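Long-range contacts in discoidin-2 (PDB 2VM9), which binds galactose and N-acetylgalactosamine as a homotrimeric lectin and may take part in spore formation and spore coat assembly in Dictyostelium discoideum: residues Phe195-Ile200 / Ala252-Asn257; Val166-Ile171 / Asp245-Tyr250; Tyr95-Val100 / Lys130-Ala135; Ile63-Asp68 / Leu147-Tyr152. All coordinates share one frame; numbering follows the deposited sequence.

Contact 1 (Phe195-Ile200 / Ala252-Asn257); sequences FLSVPI and AVEFNN
S197 and E254 are joined by two hydrogen bonds to a single carboxylate oxygen: OE2 of E254 accepts from S197 N at 2.6 Å and from S197 OG at 2.7 Å, the hydroxyl donating to the anti lone pair of OE2. S197 OG stands between its own backbone N and carbonyl carbon (chi1 63°), which turns it to the oxygen that the residue's N-H reaches. A third donor, ND2 of N257, reaches OE2 at 2.9 Å from above the carboxylate plane, so the C-terminal residue is tied to the same oxygen. N257 OD1 is hydrogen-bonded to H72 of the second subunit. A water donates to both S197 OG and F255 O. In the β-sandwich of the H-type lectin domain, this closes the loop that leads into strand 200-211 against the end of strand 243-254, where I200 and V253 form an antiparallel hydrogen-bonded pair (I200 N to V253 O, 2.9 Å). Farther out, the F195 ring and the E254 chain run antiparallel, side by side, F195 CD1 3.6 Å from E254 CB. The ring also meets A252 CB through CE2, at 3.8 Å. I200 lies beside V253, with CD1 3.7 Å from V253 CB, while its CG1 rests 3.8 Å from CE2 of F255.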
loop_
_atom_site.group_PDB
_atom_site.type_symbol
_atom_site.label_atom_id
_atom_site.label_comp_id
_atom_site.label_asym_id
_atom_site.label_seq_id
_atom_site.Cartn_x
_atom_site.Cartn_y
_atom_site.Cartn_z
ATOM N N PHE A 195 18.463 -3.076 1.599
ATOM C CA PHE A 195 17.163 -3.439 2.148
ATOM C C PHE A 195 17.150 -3.220 3.670
ATOM O O PHE A 195 18.199 -3.231 4.325
ATOM C CB PHE A 195 16.847 -4.922 1.891
ATOM C CG PHE A 195 16.398 -5.249 0.473
ATOM C CD1 PHE A 195 15.135 -4.909 0.023
ATOM C CD2 PHE A 195 17.221 -5.987 -0.369
ATOM C CE1 PHE A 195 14.701 -5.254 -1.268
ATOM C CE2 PHE A 195 16.796 -6.333 -1.670
ATOM C CZ PHE A 195 15.547 -5.973 -2.116
ATOM N N LEU A 196 15.949 -3.083 4.232
ATOM C CA LEU A 196 15.796 -3.008 5.693
ATOM C C LEU A 196 15.941 -4.366 6.389
ATOM O O LEU A 196 16.392 -4.448 7.542
ATOM C CB LEU A 196 14.464 -2.336 6.056
ATOM C CG LEU A 196 14.359 -0.873 5.616
ATOM C CD1 LEU A 196 12.964 -0.314 5.924
ATOM C CD2 LEU A 196 15.454 -0.053 6.288
ATOM N N SER A 197 15.571 -5.444 5.693
ATOM C CA SER A 197 15.772 -6.793 6.221
ATOM C C SER A 197 16.253 -7.688 5.070
ATOM O O SER A 197 16.293 -7.247 3.911
ATOM C CB SER A 197 14.480 -7.345 6.805
ATOM O OG SER A 197 13.504 -7.472 5.787
ATOM N N VAL A 198 16.623 -8.923 5.393
ATOM C CA VAL A 198 17.252 -9.802 4.392
ATOM C C VAL A 198 16.188 -10.282 3.403
ATOM O O VAL A 198 15.167 -10.862 3.801
ATOM C CB VAL A 198 17.978 -10.986 5.052
ATOM C CG1 VAL A 198 18.664 -11.870 3.992
ATOM C CG2 VAL A 198 19.004 -10.485 6.079
ATOM N N PRO A 199 16.407 -10.035 2.100
ATOM C CA PRO A 199 15.426 -10.503 1.122
ATOM C C PRO A 199 15.645 -11.963 0.700
ATOM O O PRO A 199 16.631 -12.584 1.101
ATOM C CB PRO A 199 15.691 -9.600 -0.073
ATOM C CG PRO A 199 17.212 -9.377 -0.004
ATOM C CD PRO A 199 17.521 -9.297 1.470
ATOM N N ILE A 200 14.725 -12.490 -0.093
ATOM C CA ILE A 200 14.982 -13.741 -0.803
ATOM C C ILE A 200 15.508 -13.306 -2.173
ATOM O O ILE A 200 15.337 -12.136 -2.569
ATOM C CB ILE A 200 13.729 -14.628 -0.895
ATOM C CG1 ILE A 200 12.623 -13.944 -1.705
ATOM C CG2 ILE A 200 13.240 -15.000 0.520
ATOM C CD1 ILE A 200 12.824 -13.948 -3.267
ATOM N N ALA A 252 15.158 -9.823 -6.257
ATOM C CA ALA A 252 15.298 -9.870 -4.810
ATOM C C ALA A 252 14.006 -9.310 -4.225
ATOM O O ALA A 252 13.580 -8.207 -4.610
ATOM C CB ALA A 252 16.464 -9.051 -4.371
ATOM N N VAL A 253 13.391 -10.074 -3.330
ATOM C CA VAL A 253 12.080 -9.710 -2.787
ATOM C C VAL A 253 12.165 -9.630 -1.268
ATOM O O VAL A 253 12.593 -10.568 -0.605
ATOM C CB VAL A 253 10.968 -10.724 -3.184
ATOM C CG1 VAL A 253 9.602 -10.255 -2.658
ATOM C CG2 VAL A 253 10.908 -10.915 -4.711
ATOM N N GLU A 254 11.720 -8.500 -0.717
ATOM C CA GLU A 254 11.722 -8.320 0.741
ATOM C C GLU A 254 10.293 -8.316 1.237
ATOM O O GLU A 254 9.476 -7.540 0.740
ATOM C CB GLU A 254 12.391 -6.993 1.111
ATOM C CG GLU A 254 12.589 -6.844 2.622
ATOM C CD GLU A 254 12.876 -5.421 3.067
ATOM O OE1 GLU A 254 12.522 -4.468 2.343
ATOM O OE2 GLU A 254 13.425 -5.272 4.180
ATOM N N PHE A 255 9.999 -9.173 2.220
ATOM C CA PHE A 255 8.635 -9.356 2.690
ATOM C C PHE A 255 8.382 -8.633 3.988
ATOM O O PHE A 255 9.289 -8.472 4.808
ATOM C CB PHE A 255 8.327 -10.840 2.899
ATOM C CG PHE A 255 8.359 -11.645 1.641
ATOM C CD1 PHE A 255 7.324 -11.551 0.716
ATOM C CD2 PHE A 255 9.423 -12.504 1.381
ATOM C CE1 PHE A 255 7.340 -12.304 -0.449
ATOM C CE2 PHE A 255 9.460 -13.262 0.205
ATOM C CZ PHE A 255 8.420 -13.170 -0.705
ATOM N N ASN A 256 7.139 -8.189 4.149
ATOM C CA ASN A 256 6.594 -7.819 5.454
ATOM C C ASN A 256 7.292 -6.610 6.077
ATOM O O ASN A 256 7.346 -6.470 7.306
ATOM C CB ASN A 256 6.651 -9.035 6.407
ATOM C CG ASN A 256 5.574 -8.992 7.482
ATOM O OD1 ASN A 256 4.420 -8.650 7.205
ATOM N ND2 ASN A 256 5.952 -9.331 8.716
ATOM N N ASN A 257 7.827 -5.730 5.238
ATOM C CA ASN A 257 8.640 -4.642 5.764
ATOM C C ASN A 257 8.265 -3.312 5.134
ATOM O O ASN A 257 7.257 -3.227 4.408
ATOM C CB ASN A 257 10.143 -4.952 5.592
ATOM C CG ASN A 257 10.942 -4.775 6.889
ATOM O OD1 ASN A 257 10.384 -4.778 7.993
ATOM N ND2 ASN A 257 12.253 -4.628 6.756
ATOM O OXT ASN A 257 8.958 -2.304 5.345
HETATM O O HOH W 1 11.565 -9.778 6.070
HETATM O O HOH W 2 11.984 -10.608 3.421
#

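Contact 2 (Val166-Ile171 / Asp245-Tyr250); sequences VGEVSI and DLTFDY
The Y250 ring lies with one face on the backbone of V166 and G167: G167 N sits over the ring centre, 3.4 Å above its plane, and the carbonyl carbon of V166 lies nearer the rim. Because G167 has no side chain, ring atom CE2 can come within 3.3 Å of G167 CA. Y250 CG stands over its own backbone (chi1 76°), the ring beyond it lying on the neighbouring strand. F231 meets this ring edge-to-face. The two segments are antiparallel neighbours in a three-stranded sheet of the lectin β-sandwich, strand 163-170 at its border and strand 243-254 in the middle. G167 pairs with Y250 and V169 with F248 as hydrogen-bonded pairs, Y250 N donating to G167 O at 2.8 Å. A water donates to both G167 O and Y250 O. V169, F248 and Y250 project to the inner face, where L233 receives the first two. On the other face, E168 and D249 carry like charges, E168 OE1 being 4.3 Å from D249 OD1. K206 forms salt bridges with both, which probably offsets the repulsion. Farther along, D245 is salt-bridged to K207, and its side chain is about 4 Å from that of the carbohydrate-binding D209. I171 lies beside L246, CD1 4.1 Å from L246 CB. Between these ends, S170 OG and T247 OG1 share a hydrogen bond of 2.6 Å.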
loop_
_atom_site.group_PDB
_atom_site.type_symbol
_atom_site.label_atom_id
_atom_site.label_comp_id
_atom_site.label_asym_id
_atom_site.label_seq_id
_atom_site.Cartn_x
_atom_site.Cartn_y
_atom_site.Cartn_z
ATOM N N VAL A 166 15.947 -5.602 -8.713
ATOM C CA VAL A 166 16.270 -6.553 -9.759
ATOM C C VAL A 166 17.641 -6.231 -10.347
ATOM O O VAL A 166 18.169 -5.106 -10.201
ATOM C CB VAL A 166 15.214 -6.541 -10.891
ATOM C CG1 VAL A 166 13.797 -6.830 -10.359
ATOM C CG2 VAL A 166 15.275 -5.215 -11.649
ATOM N N GLY A 167 18.214 -7.203 -11.045
ATOM C CA GLY A 167 19.488 -6.933 -11.707
ATOM C C GLY A 167 19.911 -8.162 -12.497
ATOM O O GLY A 167 19.168 -9.128 -12.624
ATOM N N GLU A 168 21.110 -8.094 -13.039
ATOM C CA GLU A 168 21.648 -9.226 -13.777
ATOM C C GLU A 168 23.088 -9.448 -13.359
ATOM O O GLU A 168 23.767 -8.530 -12.893
ATOM C CB GLU A 168 21.538 -9.022 -15.278
ATOM C CG GLU A 168 22.391 -7.930 -15.894
ATOM C CD GLU A 168 22.545 -8.154 -17.411
ATOM O OE1 GLU A 168 21.569 -7.985 -18.148
ATOM O OE2 GLU A 168 23.654 -8.519 -17.857
ATOM N N VAL A 169 23.551 -10.667 -13.537
ATOM C CA VAL A 169 24.906 -11.000 -13.154
ATOM C C VAL A 169 25.408 -12.105 -14.096
ATOM O O VAL A 169 24.666 -13.017 -14.413
ATOM C CB VAL A 169 24.984 -11.407 -11.643
ATOM C CG1 VAL A 169 23.977 -12.494 -11.294
ATOM C CG2 VAL A 169 26.406 -11.783 -11.223
ATOM N N SER A 170 26.665 -12.007 -14.506
ATOM C CA SER A 170 27.276 -12.999 -15.404
ATOM C C SER A 170 28.616 -13.418 -14.849
ATOM O O SER A 170 29.178 -12.758 -13.969
ATOM C CB SER A 170 27.521 -12.380 -16.792
ATOM O OG SER A 170 26.326 -11.893 -17.397
ATOM N N ILE A 171 29.143 -14.525 -15.367
ATOM C CA ILE A 171 30.511 -14.898 -15.012
ATOM C C ILE A 171 31.456 -13.811 -15.524
ATOM O O ILE A 171 32.265 -13.271 -14.755
ATOM C CB ILE A 171 30.891 -16.264 -15.612
ATOM C CG1 ILE A 171 29.939 -17.350 -15.084
ATOM C CG2 ILE A 171 32.362 -16.610 -15.250
ATOM C CD1 ILE A 171 30.137 -18.739 -15.697
ATOM N N ASP A 245 30.474 -18.663 -20.536
ATOM C CA ASP A 245 29.780 -17.610 -19.783
ATOM C C ASP A 245 28.355 -18.072 -19.448
ATOM O O ASP A 245 27.794 -18.963 -20.114
ATOM C CB ASP A 245 29.727 -16.303 -20.605
ATOM C CG ASP A 245 29.432 -15.070 -19.748
ATOM O OD1 ASP A 245 29.594 -15.141 -18.518
ATOM O OD2 ASP A 245 29.045 -14.017 -20.314
ATOM N N LEU A 246 27.799 -17.498 -18.387
ATOM C CA LEU A 246 26.383 -17.686 -18.038
ATOM C C LEU A 246 25.904 -16.361 -17.531
ATOM O O LEU A 246 26.683 -15.631 -16.887
ATOM C CB LEU A 246 26.219 -18.698 -16.899
ATOM C CG LEU A 246 26.530 -20.160 -17.212
ATOM C CD1 LEU A 246 26.650 -20.935 -15.889
ATOM C CD2 LEU A 246 25.452 -20.748 -18.125
ATOM N N THR A 247 24.625 -16.064 -17.764
ATOM C CA THR A 247 24.019 -14.838 -17.231
ATOM C C THR A 247 22.704 -15.177 -16.552
ATOM O O THR A 247 21.908 -15.934 -17.100
ATOM C CB THR A 247 23.741 -13.782 -18.343
ATOM O OG1 THR A 247 24.964 -13.451 -19.008
ATOM C CG2 THR A 247 23.122 -12.519 -17.736
ATOM N N PHE A 248 22.487 -14.604 -15.368
ATOM C CA PHE A 248 21.183 -14.683 -14.694
ATOM C C PHE A 248 20.571 -13.304 -14.493
ATOM O O PHE A 248 21.280 -12.342 -14.157
ATOM C CB PHE A 248 21.321 -15.344 -13.318
ATOM C CG PHE A 248 21.678 -16.812 -13.386
ATOM C CD1 PHE A 248 20.667 -17.777 -13.417
ATOM C CD2 PHE A 248 23.010 -17.215 -13.451
ATOM C CE1 PHE A 248 20.975 -19.152 -13.507
ATOM C CE2 PHE A 248 23.351 -18.594 -13.527
ATOM C CZ PHE A 248 22.336 -19.555 -13.579
ATOM N N ASP A 249 19.247 -13.225 -14.633
ATOM C CA ASP A 249 18.530 -12.102 -14.030
ATOM C C ASP A 249 18.172 -12.537 -12.614
ATOM O O ASP A 249 17.875 -13.713 -12.367
ATOM C CB ASP A 249 17.256 -11.785 -14.805
ATOM C CG ASP A 249 17.485 -10.757 -15.917
ATOM O OD1 ASP A 249 18.583 -10.135 -15.953
ATOM O OD2 ASP A 249 16.577 -10.583 -16.755
ATOM N N TYR A 250 18.190 -11.596 -11.684
ATOM C CA TYR A 250 17.705 -11.901 -10.342
ATOM C C TYR A 250 16.575 -10.964 -9.939
ATOM O O TYR A 250 16.494 -9.818 -10.415
ATOM C CB TYR A 250 18.834 -11.842 -9.310
ATOM C CG TYR A 250 19.269 -10.430 -8.917
ATOM C CD1 TYR A 250 18.547 -9.696 -7.945
ATOM C CD2 TYR A 250 20.391 -9.839 -9.495
ATOM C CE1 TYR A 250 18.934 -8.408 -7.580
ATOM C CE2 TYR A 250 20.804 -8.528 -9.128
ATOM C CZ TYR A 250 20.065 -7.836 -8.157
ATOM O OH TYR A 250 20.441 -6.559 -7.786
HETATM O O HOH W 3 16.371 -8.998 -13.222
#

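Contact 3 (Tyr95-Val100 / Lys130-Ala135); sequences YTLDNV and KARSIA
L97, Y95 and R132 give up most surface here, and the first and last are joined directly: NH1 of R132 donates to L97 O over 2.8 Å in a fairly straight bond (160°). The oxygen lies in the guanidinium plane, whereas the donor stands above the carbonyl plane. The arm leading to it is extended from CG to NE and runs past the turn of residues 97-99, where N99 crosses it at about a right angle, OD1 3.2 Å from R132 CD. L97 also meets K130, CD2 to CE at 3.7 Å, the two side chains crossing at a slant. Y95 packs chiefly through CB, 3.9 Å from A131 CB and 4.1 Å from I134 CG1; a chi1 of 63° places CG over the residue's own backbone, and ring atom CD1 beyond it lies 3.9 Å from K130 O. Between these side chains the backbone forms a classic β bulge: T96 O accepts from both R132 N, at 2.8 Å, and S133 N, at 3.3 Å. The bulge falls where the chain turns a corner, leaving strand 121-131 in one sheet of the discoidin (F5/8 type C) β-sandwich and entering strand 133-142 in the other. N99 ND2 donates to S133 OG, and both atoms are also bound to N13 of the third subunit. R132 NE is likewise engaged, by D68 O. The guanidinium, presumably charged, is thus met by two backbone carbonyls, L97 O and D68 O, which fix its position and tie the two turns together at the corner of the sandwich.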
loop_
_atom_site.group_PDB
_atom_site.type_symbol
_atom_site.label_atom_id
_atom_site.label_comp_id
_atom_site.label_asym_id
_atom_site.label_seq_id
_atom_site.Cartn_x
_atom_site.Cartn_y
_atom_site.Cartn_z
ATOM N N TYR A 95 -20.460 -0.381 -1.817
ATOM C CA TYR A 95 -19.004 -0.435 -1.779
ATOM C C TYR A 95 -18.419 -0.252 -3.150
ATOM O O TYR A 95 -19.138 -0.282 -4.156
ATOM C CB TYR A 95 -18.506 -1.728 -1.120
ATOM C CG TYR A 95 -18.899 -2.972 -1.857
ATOM C CD1 TYR A 95 -18.092 -3.482 -2.874
ATOM C CD2 TYR A 95 -20.085 -3.645 -1.542
ATOM C CE1 TYR A 95 -18.443 -4.648 -3.544
ATOM C CE2 TYR A 95 -20.456 -4.806 -2.224
ATOM C CZ TYR A 95 -19.621 -5.298 -3.207
ATOM O OH TYR A 95 -19.986 -6.431 -3.894
ATOM N N THR A 96 -17.104 -0.063 -3.160
ATOM C CA THR A 96 -16.363 0.113 -4.399
ATOM C C THR A 96 -14.991 -0.500 -4.253
ATOM O O THR A 96 -14.312 -0.372 -3.227
ATOM C CB THR A 96 -16.234 1.618 -4.811
ATOM O OG1 THR A 96 -15.552 1.720 -6.078
ATOM C CG2 THR A 96 -15.473 2.420 -3.713
ATOM N N LEU A 97 -14.576 -1.167 -5.316
ATOM C CA LEU A 97 -13.211 -1.681 -5.375
ATOM C C LEU A 97 -12.273 -0.649 -6.036
ATOM O O LEU A 97 -11.161 -0.419 -5.543
ATOM C CB LEU A 97 -13.172 -3.037 -6.094
ATOM C CG LEU A 97 -11.789 -3.690 -6.231
ATOM C CD1 LEU A 97 -11.073 -3.906 -4.885
ATOM C CD2 LEU A 97 -11.926 -5.013 -7.008
ATOM N N ASP A 98 -12.721 -0.013 -7.114
ATOM C CA ASP A 98 -11.842 0.917 -7.855
ATOM C C ASP A 98 -12.008 2.398 -7.486
ATOM O O ASP A 98 -11.306 3.267 -8.036
ATOM C CB ASP A 98 -12.017 0.741 -9.372
ATOM C CG ASP A 98 -13.447 1.003 -9.840
ATOM O OD1 ASP A 98 -14.272 1.598 -9.091
ATOM O OD2 ASP A 98 -13.757 0.610 -10.991
ATOM N N ASN A 99 -12.926 2.686 -6.559
ATOM C CA ASN A 99 -13.228 4.076 -6.151
ATOM C C ASN A 99 -13.795 4.963 -7.275
ATOM O O ASN A 99 -13.740 6.185 -7.207
ATOM C CB ASN A 99 -12.022 4.741 -5.486
ATOM C CG ASN A 99 -11.643 4.067 -4.188
ATOM O OD1 ASN A 99 -10.541 3.536 -4.054
ATOM N ND2 ASN A 99 -12.558 4.078 -3.225
ATOM N N VAL A 100 -14.356 4.319 -8.291
ATOM C CA VAL A 100 -15.026 4.998 -9.380
ATOM C C VAL A 100 -16.445 4.416 -9.482
ATOM O O VAL A 100 -17.428 5.150 -9.481
ATOM C CB VAL A 100 -14.268 4.791 -10.711
ATOM C CG1 VAL A 100 -15.096 5.353 -11.886
ATOM C CG2 VAL A 100 -12.844 5.401 -10.646
ATOM N N LYS A 130 -14.983 -7.430 -1.172
ATOM C CA LYS A 130 -13.681 -6.968 -1.600
ATOM C C LYS A 130 -13.835 -5.498 -2.025
ATOM O O LYS A 130 -14.543 -5.181 -2.990
ATOM C CB LYS A 130 -13.221 -7.822 -2.770
ATOM C CG LYS A 130 -11.837 -7.544 -3.211
ATOM C CD LYS A 130 -11.484 -8.479 -4.357
ATOM C CE LYS A 130 -10.423 -7.880 -5.199
ATOM N NZ LYS A 130 -10.130 -8.788 -6.362
ATOM N N ALA A 131 -13.206 -4.601 -1.274
ATOM C CA ALA A 131 -13.463 -3.171 -1.469
ATOM C C ALA A 131 -12.339 -2.287 -0.930
ATOM O O ALA A 131 -11.632 -2.666 -0.004
ATOM C CB ALA A 131 -14.780 -2.801 -0.792
ATOM N N ARG A 132 -12.195 -1.108 -1.530
ATOM C CA ARG A 132 -11.354 -0.043 -0.980
ATOM C C ARG A 132 -12.184 0.857 -0.086
ATOM O O ARG A 132 -11.708 1.247 0.957
ATOM C CB ARG A 132 -10.672 0.773 -2.078
ATOM C CG ARG A 132 -9.514 0.013 -2.720
ATOM C CD ARG A 132 -8.776 0.907 -3.732
ATOM N NE ARG A 132 -7.520 0.263 -4.115
ATOM C CZ ARG A 132 -7.386 -0.642 -5.081
ATOM N NH1 ARG A 132 -8.425 -1.009 -5.815
ATOM N NH2 ARG A 132 -6.186 -1.160 -5.337
ATOM N N SER A 133 -13.426 1.140 -0.486
ATOM C CA SER A 133 -14.319 1.962 0.347
ATOM C C SER A 133 -15.679 1.311 0.484
ATOM O O SER A 133 -16.135 0.596 -0.419
ATOM C CB SER A 133 -14.437 3.376 -0.210
ATOM O OG SER A 133 -13.137 3.956 -0.322
ATOM N N ILE A 134 -16.312 1.536 1.624
ATOM C CA ILE A 134 -17.609 0.927 1.891
ATOM C C ILE A 134 -18.441 1.987 2.606
ATOM O O ILE A 134 -17.873 2.817 3.324
ATOM C CB ILE A 134 -17.429 -0.378 2.725
ATOM C CG1 ILE A 134 -18.760 -1.107 2.915
ATOM C CG2 ILE A 134 -16.765 -0.089 4.072
ATOM C CD1 ILE A 134 -18.574 -2.557 3.389
ATOM N N ALA A 135 -19.754 2.002 2.393
ATOM C CA ALA A 135 -20.586 3.046 3.015
ATOM C C ALA A 135 -21.807 2.378 3.612
ATOM O O ALA A 135 -22.453 1.549 2.937
ATOM C CB ALA A 135 -21.040 4.087 1.970
HETATM O O HOH W 4 -16.979 -7.970 -3.396
#

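Contact 4 (Ile63-Asp68 / Leu147-Tyr152); sequences IVAGSD and LRWELY
I63 and W149 lie alongside each other, pointing opposite ways, the isoleucine filling the hollow beside the six-membered part of the indole. Its CG2 comes within 3.7 Å of W149 CZ2, and CD1 lies 3.9 Å from NE1, at the five-membered part. A chi1 of 66° sets W149 CG close over the main chain; the indole beyond it packs on strand 63-67. The far corner of the indole, CH2, falls between two residues of that strand, 4.0 Å from A65 CB and as far from I63 O. A65 is the shallow place in this surface: its lone methyl group leaves a dip shared by W149 CH2 and L151 CD1, which sit next to each other over the methyl, L151 CD1 lying 3.7 Å from A65 CB. At the opposite end L147 CD1 touches I63 CD1 more loosely, at 4.4 Å. Thus L147, W149 and L151, on one side of their strand, face I63 and A65. The strands belong to different sheets of the discoidin-domain β-sandwich; their axes approach to 10.3 Å at an angle of 32°, as expected of sheets packed face to face. L18 and I136 join the cluster from the sheet of strand 63-67, and I76 and F73 from the sheet of strand 146-153. The contact is van der Waals packing, without a hydrogen bond between the segments. The indole NE1, a polar atom inside this core, has a weak hydrogen bond to S33 OG. With no polar link between the two segments, their cohesion probably rests on apolar burial and on how well the shapes fit.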
loop_
_atom_site.group_PDB
_atom_site.type_symbol
_atom_site.label_atom_id
_atom_site.label_comp_id
_atom_site.label_asym_id
_atom_site.label_seq_id
_atom_site.Cartn_x
_atom_site.Cartn_y
_atom_site.Cartn_z
ATOM N N ILE A 63 -22.209 6.933 6.282
ATOM C CA ILE A 63 -20.782 7.133 6.549
ATOM C C ILE A 63 -20.037 6.295 5.522
ATOM O O ILE A 63 -20.355 5.113 5.330
ATOM C CB ILE A 63 -20.340 6.688 7.962
ATOM C CG1 ILE A 63 -21.202 7.318 9.063
ATOM C CG2 ILE A 63 -18.825 7.013 8.179
ATOM C CD1 ILE A 63 -20.880 6.754 10.438
ATOM N N VAL A 64 -19.059 6.915 4.874
ATOM C CA VAL A 64 -18.126 6.221 3.993
ATOM C C VAL A 64 -16.869 5.935 4.796
ATOM O O VAL A 64 -16.384 6.816 5.511
ATOM C CB VAL A 64 -17.707 7.093 2.786
ATOM C CG1 VAL A 64 -16.768 6.295 1.869
ATOM C CG2 VAL A 64 -18.924 7.590 2.038
ATOM N N ALA A 65 -16.376 4.701 4.685
ATOM C CA ALA A 65 -15.105 4.282 5.289
ATOM C C ALA A 65 -14.171 3.880 4.165
ATOM O O ALA A 65 -14.558 3.083 3.295
ATOM C CB ALA A 65 -15.343 3.135 6.221
ATOM N N GLY A 66 -12.960 4.433 4.148
ATOM C CA GLY A 66 -12.090 4.152 3.023
ATOM C C GLY A 66 -10.615 4.118 3.358
ATOM O O GLY A 66 -10.172 4.667 4.388
ATOM N N SER A 67 -9.869 3.471 2.471
ATOM C CA SER A 67 -8.423 3.598 2.414
ATOM C C SER A 67 -7.971 2.993 1.079
ATOM O O SER A 67 -8.762 2.351 0.388
ATOM C CB SER A 67 -7.766 2.905 3.613
ATOM O OG SER A 67 -7.698 1.501 3.425
ATOM N N ASP A 68 -6.701 3.214 0.717
ATOM C CA ASP A 68 -6.139 2.686 -0.553
ATOM C C ASP A 68 -6.056 1.178 -0.690
ATOM O O ASP A 68 -5.959 0.667 -1.810
ATOM C CB ASP A 68 -4.694 3.169 -0.709
ATOM C CG ASP A 68 -4.598 4.641 -0.797
ATOM O OD1 ASP A 68 -5.478 5.225 -1.451
ATOM O OD2 ASP A 68 -3.645 5.212 -0.209
ATOM N N LEU A 147 -25.605 6.021 15.290
ATOM C CA LEU A 147 -25.103 4.658 15.349
ATOM C C LEU A 147 -23.655 4.618 15.789
ATOM O O LEU A 147 -22.922 5.634 15.721
ATOM C CB LEU A 147 -25.258 3.923 14.005
ATOM C CG LEU A 147 -24.366 4.458 12.862
ATOM C CD1 LEU A 147 -22.981 3.819 12.866
ATOM C CD2 LEU A 147 -25.020 4.255 11.509
ATOM N N ARG A 148 -23.263 3.432 16.243
ATOM C CA ARG A 148 -21.868 3.072 16.416
ATOM C C ARG A 148 -21.666 1.795 15.602
ATOM O O ARG A 148 -22.622 1.079 15.337
ATOM C CB ARG A 148 -21.527 2.833 17.888
ATOM C CG ARG A 148 -21.559 4.119 18.720
ATOM C CD ARG A 148 -21.437 3.798 20.233
ATOM N NE ARG A 148 -22.702 3.214 20.704
ATOM C CZ ARG A 148 -22.877 2.659 21.904
ATOM N NH1 ARG A 148 -21.857 2.605 22.779
ATOM N NH2 ARG A 148 -24.058 2.123 22.226
ATOM N N TRP A 149 -20.426 1.537 15.177
ATOM C CA TRP A 149 -20.181 0.431 14.265
ATOM C C TRP A 149 -18.719 0.039 14.233
ATOM O O TRP A 149 -17.846 0.773 14.733
ATOM C CB TRP A 149 -20.670 0.756 12.840
ATOM C CG TRP A 149 -19.919 1.856 12.138
ATOM C CD1 TRP A 149 -19.365 2.997 12.691
ATOM C CD2 TRP A 149 -19.650 1.919 10.738
ATOM N NE1 TRP A 149 -18.761 3.755 11.689
ATOM C CE2 TRP A 149 -18.955 3.127 10.489
ATOM C CE3 TRP A 149 -19.959 1.081 9.656
ATOM C CZ2 TRP A 149 -18.530 3.493 9.200
ATOM C CZ3 TRP A 149 -19.555 1.445 8.392
ATOM C CH2 TRP A 149 -18.853 2.655 8.170
ATOM N N GLU A 150 -18.481 -1.130 13.647
ATOM C CA GLU A 150 -17.142 -1.594 13.376
ATOM C C GLU A 150 -17.191 -2.409 12.095
ATOM O O GLU A 150 -18.229 -2.997 11.735
ATOM C CB GLU A 150 -16.608 -2.419 14.548
ATOM C CG GLU A 150 -15.162 -2.966 14.371
ATOM C CD GLU A 150 -14.138 -1.852 14.109
ATOM O OE1 GLU A 150 -13.377 -1.525 15.038
ATOM O OE2 GLU A 150 -14.083 -1.331 12.975
ATOM N N LEU A 151 -16.071 -2.396 11.382
ATOM C CA LEU A 151 -15.926 -3.147 10.146
ATOM C C LEU A 151 -14.795 -4.102 10.373
ATOM O O LEU A 151 -13.724 -3.674 10.821
ATOM C CB LEU A 151 -15.543 -2.176 9.023
ATOM C CG LEU A 151 -16.698 -1.330 8.478
ATOM C CD1 LEU A 151 -16.156 -0.160 7.691
ATOM C CD2 LEU A 151 -17.674 -2.210 7.616
ATOM N N TYR A 152 -15.020 -5.380 10.036
ATOM C CA TYR A 152 -14.036 -6.453 10.278
ATOM C C TYR A 152 -13.480 -6.934 8.944
ATOM O O TYR A 152 -14.243 -7.186 8.013
ATOM C CB TYR A 152 -14.653 -7.625 11.042
ATOM C CG TYR A 152 -15.151 -7.175 12.375
ATOM C CD1 TYR A 152 -14.290 -7.138 13.472
ATOM C CD2 TYR A 152 -16.469 -6.733 12.525
ATOM C CE1 TYR A 152 -14.709 -6.685 14.692
ATOM C CE2 TYR A 152 -16.922 -6.272 13.764
ATOM C CZ TYR A 152 -16.039 -6.276 14.845
ATOM O OH TYR A 152 -16.411 -5.826 16.061
#

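Overall arrangement
From the N terminus, residues 63-68 open the first loop, which contact 4 closes at 147-152 by joining the two sheets of the discoidin sandwich. Contact 3 is nested inside that loop, linking 95-100 to the corner at 130-135; the two touch directly, A65 with I134 and D68 with R132. After the linker, 166-171 and then 195-200 pair with the last strand, 243-254: contact 2 closes at 245-250 and contact 1 at 252-257, so these two cross. Both use this strand of the lectin domain, their centres about 20 Å apart. Contacts 2 and 4 are the most distant, about 48 Å between centres. Across the trimer, the C-terminal end in contact 1 approaches K130 of the second subunit.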